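Local coordinates for protein pectinesterase 1 (Solanum lycopersicum, PDB 1XG2) that hydrolyses the methyl esters of pectin, releasing methanol, and may help prepare the fruit cell wall for softening during ripening, at residues 140-145 with 302-307; 160-165 with 296-301. All coordinates share one frame; numbering follows the deposited sequence. Where two conformers were deposited one is given.

Both interactions pack the C-terminal tail of the chain onto one parallel sheet of the pectinesterase beta-helix. Their centres lie about 7 Å apart, on the same side of the chain's centre. Strands 140-144 and 160-164 are neighbours in that sheet, and Y143 O lies 2.8 Å from Q164 N, a probable hydrogen bond between them. Helices 294-297 and 301-304 also follow each other. Along the chain the order is 140-145, 160-165, 296-301, 302-307, so interaction 1 encloses interaction 2. The tail thus covers adjoining rungs of one outer face in a continuous run. The bound inhibitor also touches both contacts, at R140 and at A160 and Q299.

Interaction 1 (140-145 with 302-307); sequences RQFYRD and SWLRST
F142 carries much of this contact, with its side chain on the outer face of strand 140-144. Its CB starts against the indole of W303, 4.0 Å from CH2. The first torsion sets CG anti to the backbone N (chi1 -176°), which turns the ring toward L304. From CG to CD2 the ring then lies against the two leucine methyls. CD1 of L304 stands over one ring face in a CH-pi contact, 4.1 Å from the centroid of the F142 ring and 14° off its normal. CD2 of L304 packs near the rim, 3.7 Å from F142 CD2. The two side chains cross at about a right angle. Farther out, CZ of F142 packs against Q164 on the next strand.

With CG of W303 in the crowded position between the backbone N and the carbonyl carbon (chi1 55°), the indole reaches back toward the strand and meets it with its six-membered end. CZ2 of W303 lies 4.2 Å from R140 CB, and its CH2 is near the R140 carbonyl oxygen. L304 CG lies over one face of the indole, toward its rim. The pyrrole N-H is satisfied elsewhere, by a hydrogen bond from NE1 to I298 O. The guanidinium of R140 makes a salt bridge with D118 and hydrogen bonds to Q299 and to S100 of the inhibitor chain.

The carbonyl oxygen of L304 is gripped twice by T307. OG1 of T307 donates to L304 O at 2.6 Å, on a lone pair in the carbonyl plane. T307 N donates to the same oxygen at 3.0 Å.

The whole is a buried apolar seam between helix 301-304 and the outside of the beta-helix, where W303 and L304 also touch V121 of strand 120-123.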
# COMPACT_ATOMS: atom_id res chain seq x y z
N ARG A 140 -4.83 -5.84 0.97
CA ARG A 140 -3.98 -7.02 1.10
C ARG A 140 -3.39 -7.41 -0.26
O ARG A 140 -4.12 -7.58 -1.23
CB ARG A 140 -4.75 -8.21 1.68
CG ARG A 140 -5.10 -8.05 3.15
CD ARG A 140 -6.15 -9.02 3.65
NE ARG A 140 -7.45 -8.82 3.02
CZ ARG A 140 -8.62 -9.29 3.47
NH1 ARG A 140 -8.70 -10.02 4.58
NH2 ARG A 140 -9.73 -9.02 2.81
N GLN A 141 -2.07 -7.58 -0.27
CA GLN A 141 -1.30 -7.79 -1.50
C GLN A 141 -0.25 -8.88 -1.29
O GLN A 141 0.32 -9.02 -0.21
CB GLN A 141 -0.63 -6.49 -1.95
CG GLN A 141 -1.54 -5.27 -1.94
CD GLN A 141 -0.87 -3.97 -2.36
OE1 GLN A 141 -1.42 -2.88 -2.12
NE2 GLN A 141 0.28 -4.06 -2.98
N PHE A 142 -0.01 -9.64 -2.35
CA PHE A 142 0.99 -10.69 -2.38
C PHE A 142 1.84 -10.51 -3.63
O PHE A 142 1.31 -10.45 -4.75
CB PHE A 142 0.31 -12.05 -2.39
CG PHE A 142 1.25 -13.22 -2.34
CD1 PHE A 142 2.10 -13.41 -1.26
CD2 PHE A 142 1.26 -14.16 -3.36
CE1 PHE A 142 2.96 -14.50 -1.23
CE2 PHE A 142 2.11 -15.27 -3.32
CZ PHE A 142 2.96 -15.43 -2.27
N TYR A 143 3.15 -10.44 -3.41
CA TYR A 143 4.15 -10.35 -4.45
C TYR A 143 4.99 -11.63 -4.43
O TYR A 143 5.50 -12.02 -3.40
CB TYR A 143 5.07 -9.14 -4.24
CG TYR A 143 4.32 -7.85 -4.43
CD1 TYR A 143 3.44 -7.38 -3.45
CD2 TYR A 143 4.49 -7.08 -5.57
CE1 TYR A 143 2.74 -6.19 -3.61
CE2 TYR A 143 3.78 -5.89 -5.75
CZ TYR A 143 2.89 -5.47 -4.77
OH TYR A 143 2.18 -4.30 -4.94
N ARG A 144 5.11 -12.26 -5.59
CA ARG A 144 5.76 -13.55 -5.71
C ARG A 144 6.64 -13.59 -6.94
O ARG A 144 6.23 -13.17 -8.02
CB ARG A 144 4.70 -14.64 -5.78
CG ARG A 144 5.21 -16.06 -5.96
CD ARG A 144 5.92 -16.65 -4.75
NE ARG A 144 6.55 -17.92 -5.12
CZ ARG A 144 6.73 -18.96 -4.31
NH1 ARG A 144 6.36 -18.93 -3.03
NH2 ARG A 144 7.31 -20.05 -4.79
N ASP A 145 7.84 -14.15 -6.78
CA ASP A 145 8.75 -14.41 -7.89
C ASP A 145 9.03 -13.16 -8.74
O ASP A 145 9.19 -13.25 -9.95
CB ASP A 145 8.20 -15.53 -8.77
CG ASP A 145 8.22 -16.89 -8.09
OD1 ASP A 145 7.57 -17.81 -8.62
OD2 ASP A 145 8.84 -17.13 -7.04
N SER A 302 -7.47 -17.96 2.01
CA SER A 302 -8.88 -17.69 1.69
C SER A 302 -9.07 -17.09 0.31
O SER A 302 -10.19 -17.08 -0.21
CB SER A 302 -9.51 -16.78 2.77
OG SER A 302 -8.93 -15.48 2.81
N TRP A 303 -8.00 -16.58 -0.28
CA TRP A 303 -8.05 -16.06 -1.63
C TRP A 303 -6.87 -16.44 -2.53
O TRP A 303 -6.98 -16.33 -3.73
CB TRP A 303 -8.22 -14.54 -1.62
CG TRP A 303 -7.19 -13.79 -0.83
CD1 TRP A 303 -7.20 -13.57 0.50
CD2 TRP A 303 -6.01 -13.16 -1.34
NE1 TRP A 303 -6.09 -12.85 0.87
CE2 TRP A 303 -5.35 -12.57 -0.24
CE3 TRP A 303 -5.44 -13.02 -2.61
CZ2 TRP A 303 -4.14 -11.86 -0.37
CZ3 TRP A 303 -4.25 -12.31 -2.75
CH2 TRP A 303 -3.61 -11.74 -1.64
N LEU A 304 -5.73 -16.86 -1.99
CA LEU A 304 -4.59 -17.14 -2.87
C LEU A 304 -4.79 -18.42 -3.65
O LEU A 304 -4.39 -18.50 -4.81
CB LEU A 304 -3.29 -17.22 -2.10
CG LEU A 304 -2.63 -15.87 -1.87
CD1 LEU A 304 -1.41 -16.06 -0.96
CD2 LEU A 304 -2.26 -15.18 -3.18
N ARG A 305 -5.42 -19.42 -3.02
CA ARG A 305 -5.51 -20.73 -3.66
C ARG A 305 -6.23 -20.67 -5.01
O ARG A 305 -5.85 -21.41 -5.92
CB ARG A 305 -6.09 -21.82 -2.72
CG ARG A 305 -7.55 -21.53 -2.27
CD ARG A 305 -8.28 -22.68 -1.55
NE ARG A 305 -8.10 -22.67 -0.10
CZ ARG A 305 -8.81 -21.95 0.78
NH1 ARG A 305 -9.78 -21.13 0.38
NH2 ARG A 305 -8.53 -22.06 2.08
N SER A 306 -7.20 -19.78 -5.18
CA SER A 306 -7.92 -19.73 -6.46
C SER A 306 -7.18 -18.99 -7.57
O SER A 306 -7.64 -18.99 -8.70
CB SER A 306 -9.33 -19.15 -6.30
OG SER A 306 -10.01 -19.84 -5.26
N THR A 307 -6.06 -18.36 -7.25
CA THR A 307 -5.24 -17.67 -8.26
C THR A 307 -4.33 -18.59 -9.05
O THR A 307 -3.93 -18.24 -10.16
CB THR A 307 -4.35 -16.57 -7.63
OG1 THR A 307 -3.34 -17.18 -6.81
CG2 THR A 307 -5.15 -15.66 -6.67

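Interaction 2 (160-165 with 296-301); sequences AVVFQK and KLIQGG
In the right-handed parallel beta-helix of this pectinesterase, strand 160-164 turns A160 and V162 outward, and the end of helix 294-297 closes over them. V161, between them, starts its side chain away from the helix end. L297 and I298 are the two bumps on the other side.

A160 has only a methyl here, consistent with the close approach of the backbones: CA of A160 and CA of I298 are 6.1 Å apart. Its CB sits in a shallow hollow lined by the L297 carbonyl, 3.6 Å from L297 O, and by CG2 of I298.

V162 fills the gap between the tips of the two bumps. Its CG2 branch lies 4.0 Å from L297 CD2. The same methyl is 4.1 Å from I298 CD1. V162 crosses both side chains obliquely, and the contacts are methyl to methyl. CG of L297 is anti to its backbone N (chi1 -177°), and its CD2 also touches the strand backbone, 3.7 Å from V161 O.

L297 reaches on to S196 of strand 194-198, and V162 also touches V294 earlier in the same helix. I103 of the inhibitor chain packs on A160.

The tightest fit is at I298, the first residue to leave helical geometry. With CG1 in the crowded position (chi1 62°), CG2 of I298 is anti to its carbonyl carbon and presses to 3.2 Å from A160 O.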
# COMPACT_ATOMS: atom_id res chain seq x y z
N ALA A 160 -1.36 -4.25 3.76
CA ALA A 160 -0.91 -5.47 4.41
C ALA A 160 -0.36 -6.30 3.27
O ALA A 160 -1.11 -6.74 2.39
CB ALA A 160 -2.05 -6.16 5.10
N VAL A 161 0.96 -6.50 3.26
CA VAL A 161 1.65 -7.00 2.09
C VAL A 161 2.78 -7.96 2.44
O VAL A 161 3.59 -7.68 3.33
CB VAL A 161 2.17 -5.83 1.19
CG1 VAL A 161 3.16 -4.96 1.92
CG2 VAL A 161 2.80 -6.36 -0.09
N VAL A 162 2.81 -9.09 1.74
CA VAL A 162 3.92 -10.03 1.80
C VAL A 162 4.62 -10.16 0.45
O VAL A 162 3.98 -10.38 -0.59
CB VAL A 162 3.42 -11.41 2.24
CG1 VAL A 162 4.55 -12.43 2.26
CG2 VAL A 162 2.77 -11.30 3.62
N PHE A 163 5.94 -10.00 0.49
CA PHE A 163 6.84 -10.29 -0.63
C PHE A 163 7.48 -11.63 -0.36
O PHE A 163 8.08 -11.84 0.70
CB PHE A 163 7.92 -9.21 -0.76
CG PHE A 163 7.38 -7.86 -1.09
CD1 PHE A 163 6.89 -7.03 -0.09
CD2 PHE A 163 7.35 -7.40 -2.41
CE1 PHE A 163 6.36 -5.80 -0.40
CE2 PHE A 163 6.83 -6.17 -2.72
CZ PHE A 163 6.34 -5.36 -1.71
N GLN A 164 7.34 -12.55 -1.30
CA GLN A 164 7.87 -13.88 -1.14
C GLN A 164 8.66 -14.29 -2.37
O GLN A 164 8.14 -14.21 -3.47
CB GLN A 164 6.73 -14.85 -0.91
CG GLN A 164 7.03 -15.94 0.03
CD GLN A 164 5.81 -16.78 0.32
OE1 GLN A 164 5.29 -17.43 -0.59
NE2 GLN A 164 5.33 -16.75 1.56
N LYS A 165 9.90 -14.74 -2.18
CA LYS A 165 10.76 -15.16 -3.28
C LYS A 165 10.89 -14.08 -4.37
O LYS A 165 10.90 -14.37 -5.57
CB LYS A 165 10.29 -16.49 -3.86
CG LYS A 165 10.12 -17.58 -2.82
CD LYS A 165 11.17 -18.66 -2.90
CE LYS A 165 11.01 -19.70 -1.77
NZ LYS A 165 10.11 -20.87 -2.11
N LYS A 296 -1.30 -15.06 8.41
CA LYS A 296 -1.76 -14.13 9.44
C LYS A 296 -1.88 -12.69 8.97
O LYS A 296 -2.80 -11.98 9.39
CB LYS A 296 -0.82 -14.19 10.65
CG LYS A 296 -0.72 -15.57 11.29
CD LYS A 296 -2.04 -16.04 11.87
CE LYS A 296 -1.94 -17.50 12.34
NZ LYS A 296 -3.26 -18.03 12.77
N LEU A 297 -0.96 -12.22 8.13
CA LEU A 297 -0.93 -10.80 7.77
C LEU A 297 -1.92 -10.46 6.66
O LEU A 297 -2.54 -9.40 6.68
CB LEU A 297 0.48 -10.37 7.38
CG LEU A 297 0.66 -8.88 7.04
CD1 LEU A 297 0.40 -7.99 8.24
CD2 LEU A 297 2.06 -8.64 6.52
N ILE A 298 -2.08 -11.37 5.69
CA ILE A 298 -2.97 -11.16 4.56
C ILE A 298 -4.06 -12.23 4.41
O ILE A 298 -4.73 -12.29 3.38
CB ILE A 298 -2.15 -11.00 3.25
CG1 ILE A 298 -1.34 -12.26 2.91
CG2 ILE A 298 -1.22 -9.78 3.36
CD1 ILE A 298 -0.65 -12.20 1.54
N GLN A 299 -4.27 -13.07 5.42
CA GLN A 299 -5.31 -14.11 5.34
C GLN A 299 -5.27 -14.84 4.01
O GLN A 299 -6.31 -15.11 3.40
CB GLN A 299 -6.69 -13.49 5.57
CG GLN A 299 -6.86 -12.97 7.00
CD GLN A 299 -6.20 -11.64 7.21
OE1 GLN A 299 -6.43 -10.73 6.43
NE2 GLN A 299 -5.38 -11.53 8.25
N GLY A 300 -4.07 -15.17 3.56
CA GLY A 300 -3.83 -15.44 2.15
C GLY A 300 -4.55 -16.62 1.53
O GLY A 300 -5.01 -16.54 0.40
N GLY A 301 -4.65 -17.72 2.26
CA GLY A 301 -5.26 -18.92 1.71
C GLY A 301 -6.68 -18.70 1.23
O GLY A 301 -7.05 -19.19 0.15